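Local coordinates for protein Cyp101j2 (Sphingobium yanoikuyae, PDB 5KYO) that is a heme-dependent cytochrome P450 monooxygenase, linked to the hydroxylation of the monoterpene ether 1,8-cineole, at residues A[179-184]-A[274-279]; A[147-152]-A[385-390]; A[185-188]-A[192-195]; A[283-288]-A[308-313]. All coordinates share one frame; numbering follows the deposited sequence.

Contact 1: A[179-184]-A[274-279]; sequences QLPVRI and TVVNML. With HEM (protoporphyrin IX containing Fe), chain G.
Leu-180 and Leu-279 both set CG anti to their own carbonyl carbon (chi1 -68° and -72°), and these torsions send the two branches at each other until Leu-180 CD1 stands 3.7 Å from Leu-279 CD1, the side chains crossing at about a right angle. One residue on, the Pro-181 ring enters beside Val-276: CG lies 3.8 Å from Val-276 CG2, with Val-275 CG1 farther off, 4.3 Å from Pro-181 CG. The proline thus sits against two successive valines of helix 273-288, the part of the long distal helix of the P450 fold that runs past the heme. On that helix Thr-274 turns to the porphyrin, its CB 3.4 Å from heme C3B, while OG1 bonds back to the carbonyl of Gly-270, an arrangement familiar from the distorted distal helix of this family. Val-275 CG2 also reaches the heme, 4.0 Å from its vinyl carbon CAB. At the outer end of 179-184, Arg-183 NH1 binds both Gln-179 O (2.9 Å) and Gln-179 OE1 (3.1 Å), each on a lone pair in the carbonyl plane. No hydrogen bond joins the two segments, which implies that their fit rests on the shape of buried apolar branches.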
loop_
_atom_site.group_PDB
_atom_site.type_symbol
_atom_site.label_atom_id
_atom_site.label_comp_id
_atom_site.label_asym_id
_atom_site.label_seq_id
_atom_site.Cartn_x
_atom_site.Cartn_y
_atom_site.Cartn_z
ATOM N N GLN A 179 -13.704 6.785 2.483
ATOM C CA GLN A 179 -14.614 7.397 1.511
ATOM C C GLN A 179 -13.908 7.934 0.267
ATOM O O GLN A 179 -14.554 8.457 -0.623
ATOM C CB GLN A 179 -15.388 8.535 2.171
ATOM C CG GLN A 179 -16.086 8.131 3.446
ATOM C CD GLN A 179 -17.344 7.351 3.183
ATOM O OE1 GLN A 179 -17.778 7.222 2.038
ATOM N NE2 GLN A 179 -17.936 6.813 4.240
ATOM N N LEU A 180 -12.584 7.837 0.227
ATOM C CA LEU A 180 -11.799 8.486 -0.824
ATOM C C LEU A 180 -11.410 7.588 -2.028
ATOM O O LEU A 180 -11.629 7.977 -3.178
ATOM C CB LEU A 180 -10.523 9.090 -0.214
ATOM C CG LEU A 180 -10.697 10.274 0.741
ATOM C CD1 LEU A 180 -9.359 10.629 1.395
ATOM C CD2 LEU A 180 -11.261 11.461 -0.029
ATOM N N PRO A 181 -10.795 6.412 -1.781
ATOM C CA PRO A 181 -10.089 5.842 -2.947
ATOM C C PRO A 181 -10.947 5.271 -4.087
ATOM O O PRO A 181 -10.483 5.282 -5.236
ATOM C CB PRO A 181 -9.242 4.716 -2.335
ATOM C CG PRO A 181 -9.094 5.083 -0.884
ATOM C CD PRO A 181 -10.383 5.768 -0.512
ATOM N N VAL A 182 -12.129 4.748 -3.797
ATOM C CA VAL A 182 -12.920 4.159 -4.869
ATOM C C VAL A 182 -13.455 5.294 -5.729
ATOM O O VAL A 182 -13.392 5.240 -6.967
ATOM C CB VAL A 182 -14.060 3.273 -4.341
ATOM C CG1 VAL A 182 -14.649 2.448 -5.503
ATOM C CG2 VAL A 182 -13.522 2.317 -3.317
ATOM N N ARG A 183 -13.942 6.341 -5.077
ATOM C CA ARG A 183 -14.390 7.537 -5.786
ATOM C C ARG A 183 -13.294 8.146 -6.670
ATOM O O ARG A 183 -13.571 8.590 -7.770
ATOM C CB ARG A 183 -14.900 8.595 -4.794
ATOM C CG ARG A 183 -16.210 8.248 -4.113
ATOM C CD ARG A 183 -16.729 9.468 -3.356
ATOM N NE ARG A 183 -18.097 9.312 -2.877
ATOM C CZ ARG A 183 -18.426 8.760 -1.715
ATOM N NH1 ARG A 183 -17.476 8.292 -0.905
ATOM N NH2 ARG A 183 -19.707 8.667 -1.372
ATOM N N ILE A 184 -12.055 8.167 -6.198
ATOM C CA ILE A 184 -10.967 8.721 -7.005
ATOM C C ILE A 184 -10.650 7.802 -8.195
ATOM O O ILE A 184 -10.438 8.269 -9.320
ATOM C CB ILE A 184 -9.713 8.926 -6.167
ATOM C CG1 ILE A 184 -9.969 10.016 -5.118
ATOM C CG2 ILE A 184 -8.496 9.285 -7.050
ATOM C CD1 ILE A 184 -8.885 10.068 -4.006
ATOM N N THR A 274 -3.846 0.679 1.011
ATOM C CA THR A 274 -2.620 1.491 1.103
ATOM C C THR A 274 -2.911 2.952 1.506
ATOM O O THR A 274 -2.428 3.443 2.522
ATOM C CB THR A 274 -1.814 1.509 -0.244
ATOM O OG1 THR A 274 -2.687 1.810 -1.342
ATOM C CG2 THR A 274 -1.106 0.190 -0.522
ATOM N N VAL A 275 -3.701 3.647 0.705
ATOM C CA VAL A 275 -4.018 5.056 0.974
ATOM C C VAL A 275 -4.821 5.238 2.269
ATOM O O VAL A 275 -4.522 6.144 3.084
ATOM C CB VAL A 275 -4.785 5.660 -0.226
ATOM C CG1 VAL A 275 -5.401 7.011 0.126
ATOM C CG2 VAL A 275 -3.846 5.764 -1.419
ATOM N N VAL A 276 -5.813 4.372 2.492
ATOM C CA VAL A 276 -6.630 4.455 3.701
ATOM C C VAL A 276 -5.743 4.265 4.958
ATOM O O VAL A 276 -5.829 5.027 5.929
ATOM C CB VAL A 276 -7.769 3.396 3.704
ATOM C CG1 VAL A 276 -8.402 3.272 5.090
ATOM C CG2 VAL A 276 -8.861 3.720 2.672
ATOM N N ASN A 277 -4.883 3.249 4.923
ATOM C CA ASN A 277 -4.013 2.947 6.061
ATOM C C ASN A 277 -2.950 4.023 6.245
ATOM O O ASN A 277 -2.642 4.411 7.378
ATOM C CB ASN A 277 -3.384 1.572 5.884
ATOM C CG ASN A 277 -4.387 0.473 6.058
ATOM O OD1 ASN A 277 -4.070 -0.717 5.965
ATOM N ND2 ASN A 277 -5.631 0.865 6.313
ATOM N N MET A 278 -2.418 4.543 5.137
ATOM C CA MET A 278 -1.419 5.612 5.240
ATOM C C MET A 278 -2.042 6.841 5.886
ATOM O O MET A 278 -1.457 7.442 6.782
ATOM C CB MET A 278 -0.838 5.988 3.869
ATOM C CG MET A 278 0.159 7.152 3.897
ATOM S SD MET A 278 1.647 6.881 4.929
ATOM C CE MET A 278 2.448 5.561 3.991
ATOM N N LEU A 279 -3.226 7.221 5.420
ATOM C CA LEU A 279 -3.943 8.355 6.016
ATOM C C LEU A 279 -4.233 8.113 7.486
ATOM O O LEU A 279 -4.217 9.056 8.299
ATOM C CB LEU A 279 -5.260 8.640 5.273
ATOM C CG LEU A 279 -5.171 9.249 3.885
ATOM C CD1 LEU A 279 -6.490 9.049 3.151
ATOM C CD2 LEU A 279 -4.859 10.742 4.010
HETATM C CHA HEM G . 2.803 -1.430 -6.267
HETATM C CHB HEM G . 2.736 0.752 -1.930
HETATM C CHC HEM G . -0.765 3.759 -3.540
HETATM C CHD HEM G . -1.312 0.972 -7.442
HETATM C C1A HEM G . 3.159 -1.084 -4.986
HETATM C C2A HEM G . 4.260 -1.630 -4.201
HETATM C C3A HEM G . 4.223 -1.029 -2.991
HETATM C C4A HEM G . 3.120 -0.080 -2.974
HETATM C CMA HEM G . 5.215 -1.278 -1.827
HETATM C CAA HEM G . 5.303 -2.700 -4.633
HETATM C CBA HEM G . 4.764 -4.123 -4.513
HETATM C CGA HEM G . 5.849 -5.123 -4.838
HETATM O O1A HEM G . 6.889 -5.157 -4.120
HETATM O O2A HEM G . 5.683 -5.907 -5.809
HETATM C C1B HEM G . 1.816 1.792 -2.013
HETATM C C2B HEM G . 1.581 2.822 -1.005
HETATM C C3B HEM G . 0.608 3.641 -1.455
HETATM C C4B HEM G . 0.202 3.162 -2.753
HETATM C CMB HEM G . 2.320 2.951 0.352
HETATM C CAB HEM G . -0.036 4.901 -0.804
HETATM C CBB HEM G . 0.356 5.491 0.328
HETATM C C1C HEM G . -1.193 3.286 -4.754
HETATM C C2C HEM G . -2.172 3.919 -5.617
HETATM C C3C HEM G . -2.331 3.134 -6.693
HETATM C C4C HEM G . -1.440 1.999 -6.547
HETATM C CMC HEM G . -2.880 5.244 -5.262
HETATM C CAC HEM G . -3.230 3.298 -7.929
HETATM C CBC HEM G . -3.937 4.388 -8.236
HETATM C C1D HEM G . -0.293 0.047 -7.481
HETATM C C2D HEM G . -0.143 -1.001 -8.476
HETATM C C3D HEM G . 1.137 -1.712 -8.104
HETATM C C4D HEM G . 1.644 -1.065 -6.922
HETATM C CMD HEM G . -1.011 -1.384 -9.707
HETATM C CAD HEM G . 1.744 -2.919 -8.852
HETATM C CBD HEM G . 2.954 -2.498 -9.687
HETATM C CGD HEM G . 3.502 -3.726 -10.393
HETATM O O1D HEM G . 3.738 -3.687 -11.627
HETATM O O2D HEM G . 3.679 -4.761 -9.700
HETATM N NA HEM G . 2.496 -0.141 -4.202
HETATM N NB HEM G . 0.948 2.042 -3.056
HETATM N NC HEM G . -0.759 2.127 -5.354
HETATM N ND HEM G . 0.766 -0.037 -6.588
HETATM FE FE HEM G . 0.986 1.096 -4.871
#

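Contact 2: A[147-152]-A[385-390]; sequences RPIEQV and ARMEMK
Met-387 and Lys-390, one turn apart on helix 382-399, meet the beginning of helix 149-164; in P450 terms the L helix, which follows the heme-ligand loop, packs on the D helix. The apolar part belongs to Met-387. CG anti to the backbone N (chi1 164°) and an extended chi2 carry its sulfur to the partner, and the bend at chi3 only turns the methyl CE alongside Glu-150. SD is 3.6 Å from Glu-150 N, 4.0 Å from Glu-150 CB and 4.2 Å from Ile-149 CB. Beyond this, Ile-149 packs on Ile-184 and Ile-188 of helix 181-188, and Glu-388 of the L helix also touches Ile-184, so the three helices pack on one another. On the inner side of the L helix, Ala-385 touches the heme.

The ionic part joins two partly exposed residues. Glu-150 is extended, whereas Lys-390 bends at chi3 (65°) to turn its ammonium toward the carboxylate. The resulting salt bridge is long and its hydrogen bond weak. Lys-390 also touches Asp-304 and Leu-307 of helix 303-313. A single carboxylate oxygen serves the bridge: Glu-150 OE2, 3.4 Å from Lys-390 NZ.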
loop_
_atom_site.group_PDB
_atom_site.type_symbol
_atom_site.label_atom_id
_atom_site.label_comp_id
_atom_site.label_asym_id
_atom_site.label_seq_id
_atom_site.Cartn_x
_atom_site.Cartn_y
_atom_site.Cartn_z
ATOM N N ARG A 147 -3.616 15.139 -13.797
ATOM C CA ARG A 147 -3.839 16.559 -13.498
ATOM C C ARG A 147 -5.271 16.929 -13.048
ATOM O O ARG A 147 -5.425 17.673 -12.068
ATOM C CB ARG A 147 -3.464 17.411 -14.713
ATOM C CG ARG A 147 -2.505 18.542 -14.406
ATOM C CD ARG A 147 -1.085 18.027 -14.272
ATOM N N PRO A 148 -6.315 16.417 -13.731
ATOM C CA PRO A 148 -7.661 16.815 -13.294
ATOM C C PRO A 148 -8.111 16.142 -12.003
ATOM O O PRO A 148 -9.153 16.498 -11.457
ATOM C CB PRO A 148 -8.566 16.358 -14.454
ATOM C CG PRO A 148 -7.654 16.035 -15.584
ATOM C CD PRO A 148 -6.380 15.597 -14.959
ATOM N N ILE A 149 -7.347 15.171 -11.524
ATOM C CA ILE A 149 -7.773 14.429 -10.345
ATOM C C ILE A 149 -7.617 15.306 -9.100
ATOM O O ILE A 149 -8.334 15.124 -8.117
ATOM C CB ILE A 149 -6.995 13.106 -10.217
ATOM C CG1 ILE A 149 -7.239 12.253 -11.467
ATOM C CG2 ILE A 149 -7.382 12.329 -8.960
ATOM C CD1 ILE A 149 -8.710 12.145 -11.877
ATOM N N GLU A 150 -6.709 16.281 -9.152
ATOM C CA GLU A 150 -6.476 17.123 -7.986
ATOM C C GLU A 150 -7.757 17.820 -7.503
ATOM O O GLU A 150 -8.035 17.837 -6.303
ATOM C CB GLU A 150 -5.378 18.165 -8.251
ATOM C CG GLU A 150 -5.000 18.903 -6.937
ATOM C CD GLU A 150 -3.732 19.724 -7.023
ATOM O OE1 GLU A 150 -3.168 19.861 -8.127
ATOM O OE2 GLU A 150 -3.298 20.241 -5.970
ATOM N N GLN A 151 -8.541 18.383 -8.422
ATOM C CA GLN A 151 -9.777 19.057 -8.038
ATOM C C GLN A 151 -10.830 18.051 -7.586
ATOM O O GLN A 151 -11.673 18.348 -6.751
ATOM C CB GLN A 151 -10.317 19.904 -9.199
ATOM C CG GLN A 151 -11.396 20.900 -8.790
ATOM C CD GLN A 151 -10.960 21.797 -7.640
ATOM O OE1 GLN A 151 -10.020 22.578 -7.776
ATOM N NE2 GLN A 151 -11.652 21.697 -6.509
ATOM N N VAL A 152 -10.780 16.848 -8.145
ATOM C CA VAL A 152 -11.654 15.778 -7.670
ATOM C C VAL A 152 -11.370 15.409 -6.196
ATOM O O VAL A 152 -12.304 15.242 -5.395
ATOM C CB VAL A 152 -11.518 14.531 -8.572
ATOM C CG1 VAL A 152 -12.162 13.339 -7.939
ATOM C CG2 VAL A 152 -12.147 14.819 -9.944
ATOM N N ALA A 385 -0.687 9.012 -4.757
ATOM C CA ALA A 385 -0.632 8.902 -3.300
ATOM C C ALA A 385 -0.195 10.213 -2.663
ATOM O O ALA A 385 -0.847 10.707 -1.747
ATOM C CB ALA A 385 0.309 7.756 -2.886
ATOM N N ARG A 386 0.904 10.779 -3.151
ATOM C CA ARG A 386 1.352 12.111 -2.713
ATOM C C ARG A 386 0.377 13.281 -3.025
ATOM O O ARG A 386 0.255 14.213 -2.212
ATOM C CB ARG A 386 2.712 12.416 -3.345
ATOM C CG ARG A 386 3.799 11.428 -2.945
ATOM C CD ARG A 386 5.142 11.793 -3.544
ATOM N NE ARG A 386 6.036 10.651 -3.489
ATOM C CZ ARG A 386 6.403 9.949 -4.549
ATOM N NH1 ARG A 386 5.968 10.291 -5.756
ATOM N NH2 ARG A 386 7.209 8.909 -4.404
ATOM N N MET A 387 -0.286 13.256 -4.190
ATOM C CA MET A 387 -1.289 14.289 -4.507
ATOM C C MET A 387 -2.455 14.238 -3.526
ATOM O O MET A 387 -2.886 15.282 -3.029
ATOM C CB MET A 387 -1.829 14.180 -5.942
ATOM C CG MET A 387 -3.148 14.977 -6.168
ATOM S SD MET A 387 -3.982 14.503 -7.725
ATOM C CE MET A 387 -2.730 15.030 -8.894
ATOM N N GLU A 388 -2.951 13.029 -3.250
ATOM C CA GLU A 388 -4.023 12.821 -2.274
ATOM C C GLU A 388 -3.640 13.330 -0.875
ATOM O O GLU A 388 -4.400 14.046 -0.258
ATOM C CB GLU A 388 -4.394 11.341 -2.166
ATOM C CG GLU A 388 -5.116 10.757 -3.360
ATOM C CD GLU A 388 -5.125 9.242 -3.298
ATOM O OE1 GLU A 388 -4.429 8.696 -2.417
ATOM O OE2 GLU A 388 -5.820 8.597 -4.106
ATOM N N MET A 389 -2.456 12.953 -0.402
ATOM C CA MET A 389 -1.979 13.370 0.917
ATOM C C MET A 389 -1.930 14.887 1.049
ATOM O O MET A 389 -2.370 15.440 2.048
ATOM C CB MET A 389 -0.594 12.784 1.191
ATOM C CG MET A 389 -0.057 13.100 2.576
ATOM S SD MET A 389 -1.160 12.530 3.880
ATOM C CE MET A 389 -1.321 10.795 3.455
ATOM N N LYS A 390 -1.396 15.544 0.022
ATOM C CA LYS A 390 -1.271 16.990 0.013
ATOM C C LYS A 390 -2.618 17.690 0.118
ATOM O O LYS A 390 -2.799 18.618 0.924
ATOM C CB LYS A 390 -0.551 17.453 -1.256
ATOM C CG LYS A 390 -0.170 18.925 -1.227
ATOM C CD LYS A 390 0.430 19.350 -2.557
ATOM C CE LYS A 390 -0.590 19.251 -3.682
ATOM N NZ LYS A 390 -0.040 19.786 -4.954
#

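Contact 3: A[185-188]-A[192-195]; sequences FMRI and PVED
Met-186 and Arg-187, neighbours on the last turns of helix 181-188, reach across to two different parts of 192-195, a loop residue followed by a short 3-10 segment, 193-195, that leads into helix 196-206; this is the link between the E and F helices of the P450 fold. Met-186 runs straight through chi2 and bends only at chi3 (67°), which turns its methyl into the curve of the turn. There CE stands 3.8 Å from Asp-195 C and 4.0 Å from Asp-195 CB. Its 3.0 Å approach to Pro-192 O is very short for a methyl, so that position is doubtful in detail. The same carbonyl closes the turn by accepting Asp-195 N at 2.9 Å, while Asp-195 OD2 is engaged by the hydroxyl of Tyr-225.

Arg-187 is oriented otherwise. A bend at chi2 (-63°) brings the guanidinium to Val-193, the two side chains crossing obliquely. The valine methyl comes at the edge of the flat group and in its plane, not over a face: Val-193 CG1 lies 3.7 Å from Arg-187 NH2.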
loop_
_atom_site.group_PDB
_atom_site.type_symbol
_atom_site.label_atom_id
_atom_site.label_comp_id
_atom_site.label_asym_id
_atom_site.label_seq_id
_atom_site.Cartn_x
_atom_site.Cartn_y
_atom_site.Cartn_z
ATOM N N PHE A 185 -10.588 6.502 -7.928
ATOM C CA PHE A 185 -10.406 5.528 -9.000
ATOM C C PHE A 185 -11.463 5.713 -10.087
ATOM O O PHE A 185 -11.154 5.692 -11.289
ATOM C CB PHE A 185 -10.456 4.108 -8.447
ATOM C CG PHE A 185 -10.527 3.054 -9.517
ATOM C CD1 PHE A 185 -9.372 2.618 -10.156
ATOM C CD2 PHE A 185 -11.746 2.525 -9.904
ATOM C CE1 PHE A 185 -9.438 1.647 -11.160
ATOM C CE2 PHE A 185 -11.812 1.556 -10.911
ATOM C CZ PHE A 185 -10.658 1.125 -11.524
ATOM N N MET A 186 -12.709 5.900 -9.667
ATOM C CA MET A 186 -13.822 5.950 -10.601
ATOM C C MET A 186 -13.736 7.182 -11.496
ATOM O O MET A 186 -14.252 7.175 -12.612
ATOM C CB MET A 186 -15.145 5.926 -9.846
ATOM C CG MET A 186 -15.426 4.587 -9.158
ATOM S SD MET A 186 -16.959 4.623 -8.217
ATOM C CE MET A 186 -18.167 4.771 -9.527
ATOM N N ARG A 187 -13.089 8.243 -11.015
ATOM C CA ARG A 187 -12.924 9.429 -11.854
ATOM C C ARG A 187 -11.752 9.222 -12.825
ATOM O O ARG A 187 -11.733 9.764 -13.934
ATOM C CB ARG A 187 -12.709 10.679 -10.984
ATOM C CG ARG A 187 -13.976 11.202 -10.317
ATOM C CD ARG A 187 -15.005 11.649 -11.359
ATOM N NE ARG A 187 -16.310 11.953 -10.767
ATOM C CZ ARG A 187 -16.629 13.116 -10.202
ATOM N NH1 ARG A 187 -15.742 14.102 -10.149
ATOM N NH2 ARG A 187 -17.844 13.301 -9.694
ATOM N N ILE A 188 -10.773 8.428 -12.404
ATOM C CA ILE A 188 -9.610 8.138 -13.234
ATOM C C ILE A 188 -10.038 7.317 -14.464
ATOM O O ILE A 188 -9.626 7.592 -15.609
ATOM C CB ILE A 188 -8.535 7.391 -12.425
ATOM C CG1 ILE A 188 -7.801 8.407 -11.517
ATOM C CG2 ILE A 188 -7.550 6.638 -13.373
ATOM C CD1 ILE A 188 -6.988 7.778 -10.404
ATOM N N PRO A 192 -19.648 5.961 -13.859
ATOM C CA PRO A 192 -20.730 6.755 -13.247
ATOM C C PRO A 192 -20.745 6.675 -11.698
ATOM O O PRO A 192 -20.616 5.581 -11.151
ATOM C CB PRO A 192 -21.999 6.143 -13.843
ATOM C CG PRO A 192 -21.608 4.793 -14.324
ATOM C CD PRO A 192 -20.153 4.847 -14.685
ATOM N N VAL A 193 -20.920 7.807 -11.019
ATOM C CA VAL A 193 -20.864 7.838 -9.558
ATOM C C VAL A 193 -21.951 6.978 -8.921
ATOM O O VAL A 193 -21.800 6.527 -7.782
ATOM C CB VAL A 193 -20.962 9.294 -8.995
ATOM C CG1 VAL A 193 -19.819 10.143 -9.513
ATOM C CG2 VAL A 193 -22.296 9.936 -9.342
ATOM N N GLU A 194 -23.030 6.706 -9.657
ATOM C CA GLU A 194 -24.074 5.817 -9.141
ATOM C C GLU A 194 -23.546 4.415 -8.834
ATOM O O GLU A 194 -24.134 3.693 -8.035
ATOM C CB GLU A 194 -25.249 5.711 -10.129
ATOM C CG GLU A 194 -26.145 6.933 -10.164
ATOM C CD GLU A 194 -25.557 8.053 -10.987
ATOM O OE1 GLU A 194 -24.737 7.766 -11.886
ATOM O OE2 GLU A 194 -25.920 9.221 -10.736
ATOM N N ASP A 195 -22.437 4.032 -9.462
ATOM C CA ASP A 195 -21.886 2.687 -9.267
ATOM C C ASP A 195 -20.936 2.559 -8.065
ATOM O O ASP A 195 -20.343 1.503 -7.860
ATOM C CB ASP A 195 -21.135 2.223 -10.516
ATOM C CG ASP A 195 -22.054 2.002 -11.715
ATOM O OD1 ASP A 195 -23.275 1.854 -11.510
ATOM O OD2 ASP A 195 -21.549 1.962 -12.857
#

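Contact 4: A[283-288]-A[308-313]; sequences FSHLAK and LEFFRR
His-285 and Phe-310 mark the nearest approach of the two helical segments, and even there their CA atoms are 9.2 Å apart, and side chains span the spacing. Each backbone is held by regular helical bonds, such as Ala-287 N to Phe-283 O and Arg-313 N to Glu-309 O. Phe-310 fills the gap. With chi1 at -79° its ring is carried over to 283-288, where CZ meets Leu-286 CD2 at 3.7 Å. The leucine methyl lies at the ring's edge and in its plane, and the two side chains cross at about a right angle. His-285 CD2 comes within 4.0 Å of Phe-310 CE1, those two side chains crossing at a slant. Leu-292 of helix 290-298, in the connection between the two helices, packs on all three.

Helix 303-313 is the K helix of the P450 fold, and Glu-309 and Arg-312 are the pair of its ExxR motif. Arg-312 grips the carboxylate side-on, NE to Glu-309 OE1 (2.8 Å, nearly straight at 170°) and NH2 to Glu-309 OE2 (2.9 Å); both oxygens are met from above the carboxylate plane. Salt bridges from Arg-364 and Arg-367 also reach Glu-309, consistent with the Glu-Arg-Arg network of the family. Phe-311, the next residue after Phe-310, turns to the heme. Within 283-288, Leu-286 CD1 sits 4.1 Å above the plane of the Phe-283 ring, offset toward its rim.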
loop_
_atom_site.group_PDB
_atom_site.type_symbol
_atom_site.label_atom_id
_atom_site.label_comp_id
_atom_site.label_asym_id
_atom_site.label_seq_id
_atom_site.Cartn_x
_atom_site.Cartn_y
_atom_site.Cartn_z
ATOM N N PHE A 283 -2.860 10.791 10.212
ATOM C CA PHE A 283 -3.718 11.575 11.101
ATOM C C PHE A 283 -3.748 11.114 12.564
ATOM O O PHE A 283 -3.942 11.953 13.452
ATOM C CB PHE A 283 -5.138 11.659 10.526
ATOM C CG PHE A 283 -5.272 12.758 9.510
ATOM C CD1 PHE A 283 -4.926 12.524 8.188
ATOM C CD2 PHE A 283 -5.648 14.038 9.894
ATOM C CE1 PHE A 283 -5.007 13.535 7.237
ATOM C CE2 PHE A 283 -5.732 15.065 8.954
ATOM C CZ PHE A 283 -5.411 14.811 7.624
ATOM N N SER A 284 -3.542 9.830 12.848
ATOM C CA SER A 284 -3.404 9.441 14.264
ATOM C C SER A 284 -2.123 10.028 14.826
ATOM O O SER A 284 -2.070 10.403 16.004
ATOM C CB SER A 284 -3.434 7.906 14.477
ATOM O OG SER A 284 -2.397 7.218 13.790
ATOM N N HIS A 285 -1.089 10.114 13.999
ATOM C CA HIS A 285 0.151 10.727 14.449
ATOM C C HIS A 285 -0.006 12.220 14.755
ATOM O O HIS A 285 0.420 12.716 15.814
ATOM C CB HIS A 285 1.263 10.550 13.425
ATOM C CG HIS A 285 2.563 11.121 13.894
ATOM N ND1 HIS A 285 3.306 10.539 14.901
ATOM C CD2 HIS A 285 3.222 12.250 13.541
ATOM C CE1 HIS A 285 4.377 11.281 15.138
ATOM N NE2 HIS A 285 4.351 12.322 14.327
ATOM N N LEU A 286 -0.604 12.936 13.812
ATOM C CA LEU A 286 -0.880 14.343 13.981
ATOM C C LEU A 286 -1.684 14.553 15.243
ATOM O O LEU A 286 -1.497 15.549 15.964
ATOM C CB LEU A 286 -1.640 14.891 12.763
ATOM C CG LEU A 286 -0.849 15.060 11.463
ATOM C CD1 LEU A 286 -1.761 15.279 10.256
ATOM C CD2 LEU A 286 0.163 16.219 11.628
ATOM N N ALA A 287 -2.586 13.621 15.513
ATOM C CA ALA A 287 -3.441 13.719 16.684
ATOM C C ALA A 287 -2.624 13.662 17.982
ATOM O O ALA A 287 -2.982 14.282 18.993
ATOM C CB ALA A 287 -4.482 12.612 16.656
ATOM N N LYS A 288 -1.524 12.917 17.954
ATOM C CA LYS A 288 -0.690 12.750 19.147
ATOM C C LYS A 288 0.461 13.750 19.245
ATOM O O LYS A 288 0.852 14.170 20.345
ATOM C CB LYS A 288 -0.113 11.337 19.191
ATOM C CG LYS A 288 -1.143 10.252 19.426
ATOM C CD LYS A 288 -1.644 10.263 20.856
ATOM C CE LYS A 288 -2.537 9.070 21.114
ATOM N NZ LYS A 288 -2.985 8.951 22.524
ATOM N N LEU A 308 6.656 14.351 2.866
ATOM C CA LEU A 308 7.785 13.483 2.590
ATOM C C LEU A 308 8.181 12.661 3.818
ATOM O O LEU A 308 8.550 11.495 3.689
ATOM C CB LEU A 308 8.964 14.311 2.070
ATOM C CG LEU A 308 8.635 15.140 0.815
ATOM C CD1 LEU A 308 9.851 15.909 0.330
ATOM C CD2 LEU A 308 8.070 14.283 -0.312
ATOM N N GLU A 309 8.065 13.252 5.009
ATOM C CA GLU A 309 8.427 12.560 6.263
ATOM C C GLU A 309 7.359 11.546 6.705
ATOM O O GLU A 309 7.685 10.521 7.306
ATOM C CB GLU A 309 8.696 13.590 7.378
ATOM C CG GLU A 309 9.048 13.000 8.756
ATOM C CD GLU A 309 10.432 12.386 8.815
ATOM O OE1 GLU A 309 11.040 12.165 7.755
ATOM O OE2 GLU A 309 10.938 12.175 9.938
ATOM N N PHE A 310 6.088 11.824 6.419
ATOM C CA PHE A 310 5.027 10.832 6.636
ATOM C C PHE A 310 5.282 9.587 5.763
ATOM O O PHE A 310 5.090 8.470 6.218
ATOM C CB PHE A 310 3.626 11.409 6.330
ATOM C CG PHE A 310 3.056 12.288 7.443
ATOM C CD1 PHE A 310 2.744 11.754 8.685
ATOM C CD2 PHE A 310 2.808 13.629 7.213
ATOM C CE1 PHE A 310 2.230 12.569 9.703
ATOM C CE2 PHE A 310 2.285 14.448 8.217
ATOM C CZ PHE A 310 2.005 13.910 9.465
ATOM N N PHE A 311 5.722 9.751 4.525
ATOM C CA PHE A 311 5.922 8.542 3.721
ATOM C C PHE A 311 7.166 7.780 4.173
ATOM O O PHE A 311 7.162 6.551 4.169
ATOM C CB PHE A 311 5.974 8.858 2.220
ATOM C CG PHE A 311 4.610 9.045 1.614
ATOM C CD1 PHE A 311 3.719 7.992 1.568
ATOM C CD2 PHE A 311 4.200 10.275 1.150
ATOM C CE1 PHE A 311 2.455 8.151 1.034
ATOM C CE2 PHE A 311 2.921 10.459 0.631
ATOM C CZ PHE A 311 2.050 9.392 0.563
ATOM N N ARG A 312 8.199 8.492 4.626
ATOM C CA ARG A 312 9.368 7.812 5.211
ATOM C C ARG A 312 9.039 7.115 6.529
ATOM O O ARG A 312 9.456 5.984 6.764
ATOM C CB ARG A 312 10.530 8.782 5.456
ATOM C CG ARG A 312 11.755 8.070 6.042
ATOM C CD ARG A 312 12.630 8.998 6.879
ATOM N NE ARG A 312 11.948 9.488 8.074
ATOM C CZ ARG A 312 11.827 8.794 9.204
ATOM N NH1 ARG A 312 12.322 7.572 9.276
ATOM N NH2 ARG A 312 11.202 9.312 10.256
ATOM N N ARG A 313 8.289 7.791 7.392
ATOM C CA ARG A 313 8.101 7.341 8.780
ATOM C C ARG A 313 7.131 6.163 8.911
ATOM O O ARG A 313 7.293 5.322 9.800
ATOM C CB ARG A 313 7.619 8.525 9.636
ATOM C CG ARG A 313 7.189 8.210 11.085
ATOM C CD ARG A 313 8.250 7.505 11.955
ATOM N NE ARG A 313 7.704 7.286 13.287
ATOM C CZ ARG A 313 6.899 6.272 13.593
ATOM N NH1 ARG A 313 6.589 5.369 12.674
ATOM N NH2 ARG A 313 6.407 6.156 14.807
#

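Contacts 1 and 4 are buried and share helix 273-288, contact 1 on the part beside the heme and contact 4 near its far end; Met-278 of the first touches Phe-311 of the last. Contact 2 is partly buried and contact 3 lies at the surface, its centre about 21 Å from the centre of the chain, against about 10 Å for the centre of contact 1. Contacts 1 and 3 both use helix 181-188, and Val-275 of contact 1 packs on Glu-388 of contact 2. The chemistry follows position: aliphatic in contact 1, aromatic in contact 4, sulfur packing with a weak salt bridge in contact 2, and methyl and guanidinium-edge packing in contact 3.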